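Local coordinates for bromo domain-containing protein (Trypanosoma brucei brucei, PDB 5K29) that is of unknown function but carries a bromodomain, the helical-bundle module that in its relatives reads acetylated lysines, and so probably recognises such marks on chromatin proteins, at residues Leu74-Leu77 and Lys78-Arg82. Residues are numbered along the deposited sequence; the frame is centred on the assembly and turned at random.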
# COMPACT_ATOMS: atom_id res chain seq x y z
N LEU A 74 8.55 -5.50 2.69
CA LEU A 74 7.89 -4.40 1.96
C LEU A 74 7.70 -3.16 2.87
O LEU A 74 6.65 -2.53 2.89
CB LEU A 74 6.59 -4.87 1.25
CG LEU A 74 6.79 -5.99 0.19
CD1 LEU A 74 5.48 -6.68 -0.17
CD2 LEU A 74 7.47 -5.45 -1.04
N THR A 75 8.74 -2.85 3.64
CA THR A 75 8.84 -1.72 4.58
C THR A 75 8.45 -0.38 3.91
O THR A 75 7.60 0.34 4.44
CB THR A 75 10.25 -1.71 5.18
OG1 THR A 75 10.49 -2.98 5.77
CG2 THR A 75 10.45 -0.64 6.22
N THR A 76 9.06 -0.05 2.75
CA THR A 76 8.80 1.21 2.05
C THR A 76 7.32 1.36 1.63
O THR A 76 6.73 2.42 1.86
CB THR A 76 9.77 1.41 0.88
OG1 THR A 76 11.08 1.21 1.38
CG2 THR A 76 9.68 2.82 0.28
N LEU A 77 6.75 0.30 1.02
CA LEU A 77 5.36 0.24 0.58
C LEU A 77 4.44 0.43 1.78
O LEU A 77 3.50 1.21 1.68
CB LEU A 77 5.04 -1.08 -0.17
CG LEU A 77 3.55 -1.34 -0.55
CD1 LEU A 77 2.98 -0.24 -1.45
CD2 LEU A 77 3.40 -2.68 -1.29
N LYS A 78 4.71 -0.25 2.90
CA LYS A 78 3.89 -0.10 4.11
C LYS A 78 4.00 1.33 4.70
O LYS A 78 2.99 1.85 5.17
CB LYS A 78 4.22 -1.15 5.15
CG LYS A 78 3.86 -2.57 4.72
CD LYS A 78 4.23 -3.51 5.87
CE LYS A 78 3.56 -4.85 5.74
NZ LYS A 78 4.23 -5.87 6.59
N GLU A 79 5.20 1.96 4.62
CA GLU A 79 5.42 3.35 5.06
C GLU A 79 4.54 4.27 4.23
O GLU A 79 3.77 5.03 4.80
CB GLU A 79 6.86 3.79 4.84
CG GLU A 79 7.82 3.46 5.95
CD GLU A 79 9.26 3.75 5.59
OE1 GLU A 79 9.50 4.57 4.68
OE2 GLU A 79 10.16 3.15 6.22
N ASP A 80 4.58 4.13 2.90
CA ASP A 80 3.79 4.95 1.97
C ASP A 80 2.31 4.91 2.28
O ASP A 80 1.67 5.94 2.28
CB ASP A 80 4.05 4.51 0.53
CG ASP A 80 5.39 4.96 -0.01
OD1 ASP A 80 6.21 5.51 0.77
OD2 ASP A 80 5.61 4.80 -1.22
N ILE A 81 1.77 3.72 2.59
CA ILE A 81 0.37 3.55 2.95
C ILE A 81 0.10 4.28 4.26
O ILE A 81 -0.89 4.99 4.34
CB ILE A 81 -0.04 2.05 3.02
CG1 ILE A 81 0.17 1.29 1.67
CG2 ILE A 81 -1.50 1.87 3.56
CD1 ILE A 81 -0.65 1.79 0.45
N ARG A 82 0.93 4.06 5.31
CA ARG A 82 0.72 4.68 6.63
C ARG A 82 0.79 6.18 6.54
O ARG A 82 -0.04 6.86 7.15
CB ARG A 82 1.70 4.12 7.68
CG ARG A 82 1.31 2.70 8.05
CD ARG A 82 2.08 2.13 9.19
NE ARG A 82 1.55 0.82 9.54
CZ ARG A 82 2.26 -0.30 9.52
NH1 ARG A 82 1.69 -1.45 9.83
NH2 ARG A 82 3.55 -0.27 9.20
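Thr-76 O takes the backbone N-H of Asp-80 at 2.9 Å, and the Asp-80 carboxylate curls back beside the same carbonyl, with OD1 3.3 Å from Thr-76 O. Two acceptors meet there without bonding; the carboxylate is steadied instead through OD2, which Arg-62 holds in a salt bridge and Tyr-68 in a hydrogen bond. Leu-74, at the N-cap position, starts the ladder of i to i+4 bonds: its O accepts the backbone N-H of Lys-78 at 3.0 Å. Lys-78 CG then lies alongside that oxygen at 3.3 Å, placed there by a chi1 of -66° that turns it away from its own carbonyl carbon, while the extended chain carries NZ to a salt bridge with Asp-114. On the outer side, the Thr-75 and Glu-79 side chains run at a slant to each other, CG2 of Thr-75 coming within 3.8 Å of Glu-79 OE2, a loose contact. Inward, Leu-77 CD1 and Ile-81 CG1 are 4.5 Å apart, one turn separating them, where Leu-77 packs on Leu-18 and Val-19 of helix 12-21. Leu-74, Leu-77 and Ile-81 are buried and Thr-75 and Glu-79 exposed, the pattern of an amphipathic helix in the all-helical bromodomain fold.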